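PDB 6A4V: 49 protein from Murid herpesvirus 4, which probably interacts with the host enzyme poly(ADP-ribose) polymerase 1 and thereby facilitates replication of this gammaherpesvirus. Local coordinates for residues B[148-153]-B[168-173]; B[162-167]-B[223-228]; B[255-260]-B[280-285]. One frame throughout, in Å; residues are numbered along the deposited sequence.

In the fold
Following the chain from the N terminus, contact 1 opens first, at 148-153 after helix 131-146, and closes at 168-173, bending a short loop round helix 161-168. Contact 2 opens within that loop, at 162-167, and closes only at 223-228 on helix 213-235, so the two cross. They also touch, I153 against C167, and together tie the short helix and its flanking loops to the long helices at one end of the elongated molecule. Contact 3 comes later, in series, joining helix 238-262 to helix 274-289 on the opposite side of the chain's centre, its centre about 57 Å from that of contact 1.

Contact 1: B[148-153]-B[168-173]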
ATOM      1  N   PRO B 148     -31.798 -31.455   7.992  1.00 75.51           N
ATOM      2  CA  PRO B 148     -32.817 -30.765   8.788  1.00 70.47           C
ATOM      3  C   PRO B 148     -32.611 -30.615  10.299  1.00 65.13           C
ATOM      4  O   PRO B 148     -33.195 -29.714  10.877  1.00 65.73           O
ATOM      5  CB  PRO B 148     -34.051 -31.659   8.594  1.00 70.42           C
ATOM      6  CG  PRO B 148     -33.844 -32.256   7.242  1.00 71.12           C
ATOM      7  CD  PRO B 148     -32.372 -32.594   7.257  1.00 72.67           C
ATOM      8  N   GLU B 149     -31.797 -31.471  10.920  1.00 67.52           N
ATOM      9  CA  GLU B 149     -31.548 -31.347  12.380  1.00 74.85           C
ATOM     10  C   GLU B 149     -31.119 -29.912  12.693  1.00 70.63           C
ATOM     11  O   GLU B 149     -31.364 -29.401  13.796  1.00 62.28           O
ATOM     12  CB  GLU B 149     -30.432 -32.249  12.926  1.00 86.29           C
ATOM     13  CG  GLU B 149     -30.143 -33.503  12.115  1.00 97.78           C
ATOM     14  CD  GLU B 149     -29.121 -33.348  11.000  1.00106.66           C
ATOM     15  OE1 GLU B 149     -28.649 -32.215  10.780  1.00112.05           O
ATOM     16  OE2 GLU B 149     -28.800 -34.368  10.351  1.00125.36           O
ATOM     17  N   ILE B 150     -30.425 -29.295  11.726  1.00 75.87           N
ATOM     18  CA  ILE B 150     -29.742 -27.982  11.893  1.00 75.54           C
ATOM     19  C   ILE B 150     -30.746 -26.881  12.267  1.00 64.29           C
ATOM     20  O   ILE B 150     -30.380 -25.937  12.940  1.00 83.25           O
ATOM     21  CB  ILE B 150     -28.917 -27.637  10.628  1.00 78.98           C
ATOM     22  CG1 ILE B 150     -27.435 -27.923  10.884  1.00 79.96           C
ATOM     23  CG2 ILE B 150     -29.147 -26.204  10.133  1.00 72.34           C
ATOM     24  CD1 ILE B 150     -26.585 -27.994   9.636  1.00 88.61           C
ATOM     25  N   LEU B 151     -32.002 -27.017  11.831  1.00 58.23           N
ATOM     26  CA  LEU B 151     -32.973 -25.945  11.876  1.00 61.38           C
ATOM     27  C   LEU B 151     -33.496 -25.711  13.299  1.00 63.96           C
ATOM     28  O   LEU B 151     -33.972 -24.597  13.610  1.00 79.61           O
ATOM     29  CB  LEU B 151     -34.102 -26.270  10.892  1.00 52.86           C
ATOM     30  CG  LEU B 151     -33.695 -26.188   9.425  1.00 59.72           C
ATOM     31  CD1 LEU B 151     -34.698 -26.870   8.490  1.00 50.17           C
ATOM     32  CD2 LEU B 151     -33.482 -24.745   9.024  1.00 68.45           C
ATOM     33  N   SER B 152     -33.373 -26.714  14.175  1.00 62.00           N
ATOM     34  CA  SER B 152     -33.776 -26.567  15.581  1.00 68.72           C
ATOM     35  C   SER B 152     -32.723 -25.810  16.413  1.00 77.17           C
ATOM     36  O   SER B 152     -32.909 -25.673  17.625  1.00 72.83           O
ATOM     37  CB  SER B 152     -34.058 -27.911  16.183  1.00 72.06           C
ATOM     38  OG  SER B 152     -34.354 -28.865  15.169  1.00 78.90           O
ATOM     39  N   ILE B 153     -31.638 -25.311  15.791  1.00 74.63           N
ATOM     40  CA  ILE B 153     -30.534 -24.681  16.546  1.00 76.58           C
ATOM     41  C   ILE B 153     -30.872 -23.218  16.804  1.00 73.55           C
ATOM     42  O   ILE B 153     -30.959 -22.428  15.866  1.00 81.71           O
ATOM     43  CB  ILE B 153     -29.165 -24.831  15.844  1.00 76.75           C
ATOM     44  CG1 ILE B 153     -28.855 -26.294  15.521  1.00 72.24           C
ATOM     45  CG2 ILE B 153     -28.059 -24.216  16.696  1.00 81.50           C
ATOM     46  CD1 ILE B 153     -27.700 -26.478  14.578  1.00 67.69           C
ATOM     47  N   PHE B 168     -22.701 -23.357  12.742  1.00 68.69           N
ATOM     48  CA  PHE B 168     -23.224 -23.680  11.470  1.00 60.67           C
ATOM     49  C   PHE B 168     -22.112 -24.179  10.538  1.00 61.98           C
ATOM     50  O   PHE B 168     -22.406 -24.559   9.424  1.00 64.29           O
ATOM     51  CB  PHE B 168     -24.005 -22.469  10.969  1.00 55.53           C
ATOM     52  CG  PHE B 168     -25.246 -22.173  11.771  1.00 62.19           C
ATOM     53  CD1 PHE B 168     -26.167 -23.175  12.033  1.00 73.29           C
ATOM     54  CD2 PHE B 168     -25.538 -20.893  12.212  1.00 76.19           C
ATOM     55  CE1 PHE B 168     -27.333 -22.914  12.730  1.00 65.50           C
ATOM     56  CE2 PHE B 168     -26.702 -20.630  12.925  1.00 72.94           C
ATOM     57  CZ  PHE B 168     -27.597 -21.643  13.185  1.00 74.21           C
ATOM     58  N   LEU B 169     -20.854 -24.196  10.993  1.00 64.26           N
ATOM     59  CA  LEU B 169     -19.792 -24.901  10.251  1.00 74.75           C
ATOM     60  C   LEU B 169     -19.921 -26.412  10.469  1.00 72.03           C
ATOM     61  O   LEU B 169     -19.970 -26.848  11.611  1.00 67.96           O
ATOM     62  CB  LEU B 169     -18.423 -24.429  10.747  1.00 78.55           C
ATOM     63  CG  LEU B 169     -17.994 -23.035  10.298  1.00 74.59           C
ATOM     64  CD1 LEU B 169     -16.732 -22.626  11.035  1.00 72.21           C
ATOM     65  CD2 LEU B 169     -17.828 -22.961   8.787  1.00 64.60           C
ATOM     66  N   THR B 170     -19.913 -27.205   9.388  1.00 80.08           N
ATOM     67  CA  THR B 170     -20.049 -28.672   9.515  1.00 85.30           C
ATOM     68  C   THR B 170     -18.711 -29.377   9.254  1.00 86.48           C
ATOM     69  O   THR B 170     -18.138 -29.250   8.180  1.00 77.95           O
ATOM     70  CB  THR B 170     -21.166 -29.201   8.610  1.00 82.07           C
ATOM     71  OG1 THR B 170     -20.748 -29.132   7.248  1.00 71.17           O
ATOM     72  CG2 THR B 170     -22.459 -28.435   8.804  1.00 84.12           C
ATOM     73  N   SER B 171     -18.256 -30.128  10.269  1.00102.30           N
ATOM     74  CA  SER B 171     -17.095 -31.044  10.235  1.00108.68           C
ATOM     75  C   SER B 171     -15.854 -30.313   9.700  1.00108.43           C
ATOM     76  O   SER B 171     -15.551 -30.362   8.492  1.00101.30           O
ATOM     77  CB  SER B 171     -17.398 -32.327   9.458  1.00109.07           C
ATOM     78  OG  SER B 171     -17.445 -32.109   8.054  1.00106.42           O
ATOM     79  N   VAL B 172     -15.138 -29.637  10.609  1.00 97.81           N
ATOM     80  CA  VAL B 172     -13.987 -28.844  10.206  1.00121.56           C
ATOM     81  C   VAL B 172     -12.792 -29.022  11.170  1.00139.65           C
ATOM     82  O   VAL B 172     -11.763 -28.372  10.970  1.00152.77           O
ATOM     83  CB  VAL B 172     -14.398 -27.365  10.049  1.00119.01           C
ATOM     84  CG1 VAL B 172     -15.626 -27.208   9.165  1.00112.74           C
ATOM     85  CG2 VAL B 172     -14.634 -26.690  11.387  1.00121.22           C
ATOM     86  N   ASP B 173     -12.895 -29.914  12.171  1.00136.17           N
ATOM     87  CA  ASP B 173     -11.823 -30.176  13.178  1.00131.05           C
ATOM     88  C   ASP B 173     -11.769 -29.046  14.212  1.00129.83           C
ATOM     89  O   ASP B 173     -12.066 -27.897  13.903  1.00130.93           O
ATOM     90  CB  ASP B 173     -10.413 -30.278  12.583  1.00129.29           C
ATOM     91  CG  ASP B 173     -10.279 -31.136  11.338  1.00130.70           C
ATOM     92  OD1 ASP B 173     -11.248 -31.844  10.996  1.00134.79           O
ATOM     93  OD2 ASP B 173      -9.203 -31.081  10.715  1.00120.63           O
TER
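F168 meets I153 through one corner of its ring: CE1 lies 4.0 Å from I153 CD1 and 4.1 Å from I153 CB. The methyl approaches the ring obliquely, and the two side chains slide past each other in opposite directions, so the contact is a glancing one. F168 has the largest buried area here. Its CB leaves the backbone across the line to the other segment, but with CG anti to the carbonyl carbon (chi1 -67°) the ring swings nearer, until CE1 reaches the I153 side chain and the carbonyl O of I150. A flat, wholly apolar ring suits this place, because helix 131-146 supplies V140 and L143 against it and W164 meets it edge-to-face.

I150 adds the second patch. Its carbonyl O lies near the plane of the F168 ring, at the edge, 4.3 Å from CE1; that oxygen already accepts the backbone N-H of I153 at 3.2 Å, which closes the last turn of the 3-10 segment. The side chain of I150 points toward the partner segment, and its CD1 stops 4.2 Å from T170 CG2. Threonine fits there because its two branches do different work: the methyl faces the isoleucine, while OG1 makes a weak hydrogen bond to S214 and the backbone N is held by N218, both on helix 213-235. I150 also packs on L143, so its branched chain touches both helix 131-146 and the 168-173 link.

No hydrogen bond joins the two segments; between them there is only van der Waals contact. Two connecting segments of an all-helical fold thus pack together, a 3-10 turn that follows one helix against the irregular link that follows the next, and both lean on the helices of the bundle.

Contact 2: B[162-167]-B[223-228]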
ATOM      1  N   HIS B 162     -19.009 -14.862  15.686  1.00 48.95           N
ATOM      2  CA  HIS B 162     -18.177 -16.046  15.753  1.00 52.69           C
ATOM      3  C   HIS B 162     -18.974 -17.246  16.326  1.00 57.32           C
ATOM      4  O   HIS B 162     -18.886 -18.354  15.824  1.00 57.73           O
ATOM      5  CB  HIS B 162     -16.906 -15.718  16.554  1.00 63.56           C
ATOM      6  CG  HIS B 162     -17.130 -15.436  18.004  1.00 58.64           C
ATOM      7  ND1 HIS B 162     -17.743 -14.279  18.454  1.00 70.86           N
ATOM      8  CD2 HIS B 162     -16.815 -16.148  19.105  1.00 52.95           C
ATOM      9  CE1 HIS B 162     -17.781 -14.287  19.772  1.00 66.57           C
ATOM     10  NE2 HIS B 162     -17.229 -15.427  20.189  1.00 61.73           N
ATOM     11  N   GLU B 163     -19.784 -17.017  17.364  1.00 57.91           N
ATOM     12  CA  GLU B 163     -20.628 -18.072  17.918  1.00 63.73           C
ATOM     13  C   GLU B 163     -21.461 -18.695  16.792  1.00 61.01           C
ATOM     14  O   GLU B 163     -21.435 -19.913  16.612  1.00 64.67           O
ATOM     15  CB  GLU B 163     -21.476 -17.543  19.078  1.00 75.10           C
ATOM     16  CG  GLU B 163     -20.781 -17.680  20.429  1.00 74.87           C
ATOM     17  CD  GLU B 163     -21.366 -16.833  21.542  1.00 81.91           C
ATOM     18  OE1 GLU B 163     -22.563 -16.486  21.444  1.00 96.21           O
ATOM     19  OE2 GLU B 163     -20.620 -16.509  22.500  1.00 74.36           O
ATOM     20  N   TRP B 164     -22.129 -17.842  16.002  1.00 57.81           N
ATOM     21  CA  TRP B 164     -22.969 -18.261  14.865  1.00 50.29           C
ATOM     22  C   TRP B 164     -22.172 -19.023  13.808  1.00 60.44           C
ATOM     23  O   TRP B 164     -22.682 -19.989  13.257  1.00 59.36           O
ATOM     24  CB  TRP B 164     -23.687 -17.042  14.275  1.00 54.25           C
ATOM     25  CG  TRP B 164     -24.659 -17.279  13.161  1.00 42.06           C
ATOM     26  CD1 TRP B 164     -26.015 -17.355  13.293  1.00 41.94           C
ATOM     27  CD2 TRP B 164     -24.416 -17.190  11.742  1.00 36.83           C
ATOM     28  NE1 TRP B 164     -26.619 -17.457  12.066  1.00 39.54           N
ATOM     29  CE2 TRP B 164     -25.656 -17.398  11.093  1.00 35.24           C
ATOM     30  CE3 TRP B 164     -23.273 -17.101  10.950  1.00 41.02           C
ATOM     31  CZ2 TRP B 164     -25.789 -17.423   9.705  1.00 35.16           C
ATOM     32  CZ3 TRP B 164     -23.400 -17.126   9.577  1.00 32.99           C
ATOM     33  CH2 TRP B 164     -24.642 -17.262   8.965  1.00 36.43           C
ATOM     34  N   CYS B 165     -20.942 -18.586  13.519  1.00 60.59           N
ATOM     35  CA  CYS B 165     -20.094 -19.285  12.541  1.00 64.53           C
ATOM     36  C   CYS B 165     -19.768 -20.701  13.037  1.00 68.71           C
ATOM     37  O   CYS B 165     -19.684 -21.645  12.240  1.00 69.73           O
ATOM     38  CB  CYS B 165     -18.794 -18.533  12.259  1.00 68.64           C
ATOM     39  SG  CYS B 165     -17.968 -19.082  10.739  1.00 61.18           S
ATOM     40  N   ALA B 166     -19.551 -20.835  14.348  1.00 67.91           N
ATOM     41  CA  ALA B 166     -19.161 -22.103  14.945  1.00 75.21           C
ATOM     42  C   ALA B 166     -20.316 -23.117  14.835  1.00 78.08           C
ATOM     43  O   ALA B 166     -20.110 -24.232  14.342  1.00 92.31           O
ATOM     44  CB  ALA B 166     -18.722 -21.888  16.377  1.00 79.28           C
ATOM     45  N   CYS B 167     -21.522 -22.735  15.279  1.00 71.69           N
ATOM     46  CA  CYS B 167     -22.698 -23.598  15.139  1.00 75.57           C
ATOM     47  C   CYS B 167     -22.750 -24.223  13.750  1.00 76.68           C
ATOM     48  O   CYS B 167     -22.840 -25.441  13.598  1.00101.49           O
ATOM     49  CB  CYS B 167     -24.007 -22.846  15.306  1.00 71.23           C
ATOM     50  SG  CYS B 167     -24.273 -22.310  17.006  1.00 90.86           S
ATOM     51  N   TRP B 223     -18.047 -16.339   4.854  1.00 44.42           N
ATOM     52  CA  TRP B 223     -18.151 -15.051   4.219  1.00 51.07           C
ATOM     53  C   TRP B 223     -19.375 -14.266   4.680  1.00 51.02           C
ATOM     54  O   TRP B 223     -19.342 -13.041   4.675  1.00 45.65           O
ATOM     55  CB  TRP B 223     -18.096 -15.155   2.703  1.00 50.68           C
ATOM     56  CG  TRP B 223     -16.697 -15.451   2.273  1.00 49.60           C
ATOM     57  CD1 TRP B 223     -16.222 -16.625   1.775  1.00 53.89           C
ATOM     58  CD2 TRP B 223     -15.574 -14.568   2.343  1.00 51.16           C
ATOM     59  NE1 TRP B 223     -14.888 -16.530   1.516  1.00 45.87           N
ATOM     60  CE2 TRP B 223     -14.464 -15.271   1.837  1.00 55.02           C
ATOM     61  CE3 TRP B 223     -15.414 -13.222   2.679  1.00 51.54           C
ATOM     62  CZ2 TRP B 223     -13.195 -14.691   1.738  1.00 51.72           C
ATOM     63  CZ3 TRP B 223     -14.175 -12.642   2.552  1.00 37.64           C
ATOM     64  CH2 TRP B 223     -13.073 -13.383   2.138  1.00 50.93           C
ATOM     65  N   VAL B 224     -20.426 -14.944   5.128  1.00 48.89           N
ATOM     66  CA  VAL B 224     -21.533 -14.198   5.651  1.00 46.86           C
ATOM     67  C   VAL B 224     -21.062 -13.579   6.970  1.00 40.56           C
ATOM     68  O   VAL B 224     -21.328 -12.455   7.247  1.00 45.43           O
ATOM     69  CB  VAL B 224     -22.790 -15.071   5.863  1.00 48.47           C
ATOM     70  CG1 VAL B 224     -23.657 -14.546   6.982  1.00 50.12           C
ATOM     71  CG2 VAL B 224     -23.633 -15.210   4.614  1.00 46.18           C
ATOM     72  N   SER B 225     -20.412 -14.380   7.798  1.00 37.19           N
ATOM     73  CA  SER B 225     -19.920 -13.946   9.059  1.00 43.87           C
ATOM     74  C   SER B 225     -18.978 -12.746   8.836  1.00 43.96           C
ATOM     75  O   SER B 225     -19.110 -11.769   9.480  1.00 40.18           O
ATOM     76  CB  SER B 225     -19.212 -15.040   9.816  1.00 42.76           C
ATOM     77  OG  SER B 225     -19.882 -16.305   9.733  1.00 46.04           O
ATOM     78  N   VAL B 226     -18.004 -12.893   7.945  1.00 38.53           N
ATOM     79  CA  VAL B 226     -17.080 -11.838   7.668  1.00 37.99           C
ATOM     80  C   VAL B 226     -17.862 -10.615   7.199  1.00 33.43           C
ATOM     81  O   VAL B 226     -17.596  -9.512   7.608  1.00 37.53           O
ATOM     82  CB  VAL B 226     -16.021 -12.210   6.617  1.00 34.70           C
ATOM     83  CG1 VAL B 226     -15.227 -10.972   6.235  1.00 38.55           C
ATOM     84  CG2 VAL B 226     -15.112 -13.308   7.092  1.00 31.81           C
ATOM     85  N   PHE B 227     -18.808 -10.804   6.307  1.00 29.59           N
ATOM     86  CA  PHE B 227     -19.561  -9.630   5.844  1.00 33.74           C
ATOM     87  C   PHE B 227     -20.233  -8.872   7.001  1.00 34.62           C
ATOM     88  O   PHE B 227     -20.448  -7.612   6.916  1.00 36.87           O
ATOM     89  CB  PHE B 227     -20.621 -10.069   4.842  1.00 29.21           C
ATOM     90  CG  PHE B 227     -21.437  -8.951   4.257  1.00 28.95           C
ATOM     91  CD1 PHE B 227     -20.853  -8.046   3.384  1.00 31.21           C
ATOM     92  CD2 PHE B 227     -22.795  -8.868   4.471  1.00 34.10           C
ATOM     93  CE1 PHE B 227     -21.604  -7.011   2.857  1.00 38.01           C
ATOM     94  CE2 PHE B 227     -23.553  -7.840   3.913  1.00 37.05           C
ATOM     95  CZ  PHE B 227     -22.953  -6.910   3.101  1.00 34.78           C
ATOM     96  N   LYS B 228     -20.727  -9.623   8.003  1.00 37.98           N
ATOM     97  CA  LYS B 228     -21.526  -9.024   9.073  1.00 45.57           C
ATOM     98  C   LYS B 228     -20.545  -8.234   9.943  1.00 43.25           C
ATOM     99  O   LYS B 228     -20.851  -7.079  10.296  1.00 33.80           O
ATOM    100  CB  LYS B 228     -22.422 -10.055   9.782  1.00 50.83           C
ATOM    101  CG  LYS B 228     -22.826  -9.756  11.233  1.00 55.76           C
ATOM    102  CD  LYS B 228     -24.156  -9.018  11.385  1.00 61.07           C
ATOM    103  CE  LYS B 228     -24.775  -9.102  12.770  1.00 68.33           C
ATOM    104  NZ  LYS B 228     -25.469 -10.386  13.022  1.00 67.68           N
TER
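S225 OG is gripped from its own helix, where it hydrogen-bonds the carbonyl O of V221, one turn earlier, and it meets two side chains of helix 161-168. C165 comes alongside, its CB and SG each 3.5 Å from the S225 oxygen. W164 brings its six-membered ring edge-on: S225 OG lies in the ring plane, 3.6 Å from CZ3. A small hydroxyl suits this buried place, since the bond to V221 satisfies it within the helix and the indole edge can come close.

The far corner of the indole serves V224. W164 CH2 lies 3.5 Å from V224 CG1, an oblique approach in which the side chains cross at about a right angle. CG of W164 is anti to the backbone N (chi1 -176°), sending the long ring across to helix 213-235; Y155, from the loop before helix 161-168, meets it edge-to-face. L184, from helix 173-184, packs on both C165 and S225.

The axes of the segments 162-167 and 223-228 run antiparallel, 175° between their directions and 9.7 Å apart at closest approach, with C165 facing S225. This is the side-by-side packing of an antiparallel helical bundle, its interface filled chiefly by tryptophan, valine and small residues.

Contact 3: B[255-260]-B[280-285]; sequences KELEAI and SNLNHL
The apolar part of the contact is a single pair of leucines. L257 CD2 meets L282 CD2 at 4.1 Å, methyl against methyl, with the two side chains crossing at about a right angle. In both residues CG stands anti to the backbone N (chi1 170° in L257), which carries the branched ends out between the helices. Leucine suits this buried position because further neighbours surround each one: L257 also packs on V62, C65 and L66 of helix 61-85, and L282 on C304 and L305 of helix 295-312.

The polar pair lies beside it, in a more open place. E258, extended beyond CG, carries its carboxylate across to N283, where OE2 comes 3.3 Å from CB and 3.6 Å from OD1. Carboxylate and amide planes are 36° apart, and no hydrogen bond links them; the touch is the carboxylate oxygen against the CB methylene of N283, with the two acceptor oxygens merely near each other. Polar residues suit this partly exposed border, where their ends can probably reach solvent.

Helix 274-289 also packs against the second subunit, H284 on T102 of that copy. A buried leucine pair with polar residues alongside is characteristic of amphipathic helices packed in a bundle.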
ATOM      1  N   LYS B 255       5.863  15.240  19.954  1.00 39.45           N
ATOM      2  CA  LYS B 255       6.154  16.369  20.894  1.00 47.43           C
ATOM      3  C   LYS B 255       6.980  15.913  22.100  1.00 43.62           C
ATOM      4  O   LYS B 255       7.850  16.640  22.475  1.00 31.71           O
ATOM      5  CB  LYS B 255       4.889  17.109  21.294  1.00 44.83           C
ATOM      6  CG  LYS B 255       4.615  18.228  20.288  1.00 50.14           C
ATOM      7  CD  LYS B 255       3.186  18.443  20.039  1.00 65.71           C
ATOM      8  CE  LYS B 255       2.900  19.246  18.789  1.00 78.59           C
ATOM      9  NZ  LYS B 255       1.479  19.041  18.394  1.00 94.88           N
ATOM     10  N   GLU B 256       6.703  14.703  22.614  1.00 38.65           N
ATOM     11  CA  GLU B 256       7.434  14.113  23.630  1.00 36.43           C
ATOM     12  C   GLU B 256       8.895  14.005  23.202  1.00 48.44           C
ATOM     13  O   GLU B 256       9.753  14.381  23.968  1.00 42.72           O
ATOM     14  CB  GLU B 256       6.903  12.724  23.983  1.00 37.67           C
ATOM     15  CG  GLU B 256       7.846  11.977  24.887  1.00 43.43           C
ATOM     16  CD  GLU B 256       7.470  10.594  25.375  1.00 41.30           C
ATOM     17  OE1 GLU B 256       7.835  10.317  26.510  1.00 53.71           O
ATOM     18  OE2 GLU B 256       6.898   9.775  24.616  1.00 47.75           O
ATOM     19  N   LEU B 257       9.165  13.422  22.018  1.00 47.08           N
ATOM     20  CA  LEU B 257      10.528  13.261  21.566  1.00 44.60           C
ATOM     21  C   LEU B 257      11.242  14.616  21.546  1.00 46.99           C
ATOM     22  O   LEU B 257      12.411  14.657  21.847  1.00 47.23           O
ATOM     23  CB  LEU B 257      10.554  12.652  20.163  1.00 46.93           C
ATOM     24  CG  LEU B 257      11.933  12.657  19.474  1.00 36.19           C
ATOM     25  CD1 LEU B 257      12.739  11.454  19.889  1.00 29.15           C
ATOM     26  CD2 LEU B 257      11.807  12.655  17.982  1.00 33.90           C
ATOM     27  N   GLU B 258      10.577  15.678  21.058  1.00 43.07           N
ATOM     28  CA  GLU B 258      11.225  16.990  20.976  1.00 45.68           C
ATOM     29  C   GLU B 258      11.636  17.458  22.392  1.00 55.12           C
ATOM     30  O   GLU B 258      12.676  18.084  22.594  1.00 40.05           O
ATOM     31  CB  GLU B 258      10.324  18.081  20.391  1.00 46.54           C
ATOM     32  CG  GLU B 258       9.856  17.899  18.975  1.00 47.66           C
ATOM     33  CD  GLU B 258       8.984  19.053  18.510  1.00 57.56           C
ATOM     34  OE1 GLU B 258       8.161  19.546  19.333  1.00 53.57           O
ATOM     35  OE2 GLU B 258       9.137  19.470  17.332  1.00 64.26           O
ATOM     36  N   ALA B 259      10.799  17.181  23.394  1.00 51.68           N
ATOM     37  CA  ALA B 259      11.101  17.665  24.725  1.00 49.79           C
ATOM     38  C   ALA B 259      12.319  16.919  25.254  1.00 57.29           C
ATOM     39  O   ALA B 259      13.375  17.546  25.510  1.00 48.82           O
ATOM     40  CB  ALA B 259       9.917  17.522  25.635  1.00 51.41           C
ATOM     41  N   ILE B 260      12.137  15.602  25.371  1.00 40.79           N
ATOM     42  CA  ILE B 260      13.142  14.643  25.715  1.00 41.09           C
ATOM     43  C   ILE B 260      14.499  15.021  25.127  1.00 44.69           C
ATOM     44  O   ILE B 260      15.510  14.879  25.791  1.00 49.09           O
ATOM     45  CB  ILE B 260      12.679  13.247  25.233  1.00 49.78           C
ATOM     46  CG1 ILE B 260      11.683  12.653  26.225  1.00 58.59           C
ATOM     47  CG2 ILE B 260      13.838  12.305  24.989  1.00 47.81           C
ATOM     48  CD1 ILE B 260      11.250  11.248  25.874  1.00 61.32           C
ATOM     49  N   SER B 280      13.584  19.553  13.262  1.00 42.38           N
ATOM     50  CA  SER B 280      12.794  20.659  12.797  1.00 44.97           C
ATOM     51  C   SER B 280      11.976  20.200  11.587  1.00 40.60           C
ATOM     52  O   SER B 280      10.775  20.495  11.452  1.00 47.31           O
ATOM     53  CB  SER B 280      13.659  21.853  12.464  1.00 45.11           C
ATOM     54  OG  SER B 280      12.833  22.925  12.028  1.00 65.68           O
ATOM     55  N   ASN B 281      12.642  19.410  10.763  1.00 38.83           N
ATOM     56  CA  ASN B 281      12.058  18.779   9.592  1.00 40.62           C
ATOM     57  C   ASN B 281      10.876  17.887  10.020  1.00 32.02           C
ATOM     58  O   ASN B 281       9.772  17.998   9.466  1.00 33.82           O
ATOM     59  CB  ASN B 281      13.158  17.988   8.899  1.00 41.37           C
ATOM     60  CG  ASN B 281      12.855  17.637   7.463  1.00 42.83           C
ATOM     61  OD1 ASN B 281      12.302  18.452   6.716  1.00 40.31           O
ATOM     62  ND2 ASN B 281      13.198  16.405   7.099  1.00 39.95           N
ATOM     63  N   LEU B 282      11.140  17.020  11.002  1.00 33.25           N
ATOM     64  CA  LEU B 282      10.158  16.093  11.542  1.00 37.53           C
ATOM     65  C   LEU B 282       8.926  16.866  11.972  1.00 37.39           C
ATOM     66  O   LEU B 282       7.792  16.440  11.779  1.00 43.70           O
ATOM     67  CB  LEU B 282      10.707  15.299  12.742  1.00 38.56           C
ATOM     68  CG  LEU B 282       9.664  14.312  13.300  1.00 40.23           C
ATOM     69  CD1 LEU B 282       8.993  13.586  12.126  1.00 36.88           C
ATOM     70  CD2 LEU B 282      10.273  13.288  14.251  1.00 42.26           C
ATOM     71  N   ASN B 283       9.167  18.029  12.580  1.00 43.61           N
ATOM     72  CA  ASN B 283       8.064  18.826  13.139  1.00 36.01           C
ATOM     73  C   ASN B 283       7.195  19.382  12.009  1.00 37.69           C
ATOM     74  O   ASN B 283       5.971  19.238  12.048  1.00 30.95           O
ATOM     75  CB  ASN B 283       8.610  19.875  14.115  1.00 51.73           C
ATOM     76  CG  ASN B 283       7.577  20.933  14.415  1.00 49.81           C
ATOM     77  OD1 ASN B 283       6.573  20.644  15.078  1.00 46.59           O
ATOM     78  ND2 ASN B 283       7.755  22.087  13.781  1.00 46.87           N
ATOM     79  N   HIS B 284       7.839  19.939  10.958  1.00 36.75           N
ATOM     80  CA  HIS B 284       7.149  20.460   9.731  1.00 42.09           C
ATOM     81  C   HIS B 284       6.296  19.384   9.062  1.00 36.95           C
ATOM     82  O   HIS B 284       5.180  19.643   8.592  1.00 44.32           O
ATOM     83  CB  HIS B 284       8.196  20.953   8.697  1.00 46.09           C
ATOM     84  CG  HIS B 284       8.897  22.216   9.058  1.00 53.17           C
ATOM     85  ND1 HIS B 284      10.281  22.355   8.929  1.00 73.49           N
ATOM     86  CD2 HIS B 284       8.430  23.405   9.507  1.00 54.46           C
ATOM     87  CE1 HIS B 284      10.642  23.572   9.283  1.00 62.58           C
ATOM     88  NE2 HIS B 284       9.520  24.238   9.650  1.00 70.50           N
ATOM     89  N   LEU B 285       6.840  18.162   9.006  1.00 33.85           N
ATOM     90  CA  LEU B 285       6.122  17.076   8.434  1.00 32.55           C
ATOM     91  C   LEU B 285       4.838  16.769   9.217  1.00 34.86           C
ATOM     92  O   LEU B 285       3.732  16.575   8.556  1.00 31.72           O
ATOM     93  CB  LEU B 285       7.071  15.868   8.349  1.00 29.73           C
ATOM     94  CG  LEU B 285       7.995  15.921   7.120  1.00 27.96           C
ATOM     95  CD1 LEU B 285       9.102  14.917   7.222  1.00 32.96           C
ATOM     96  CD2 LEU B 285       7.216  15.754   5.849  1.00 29.61           C
TER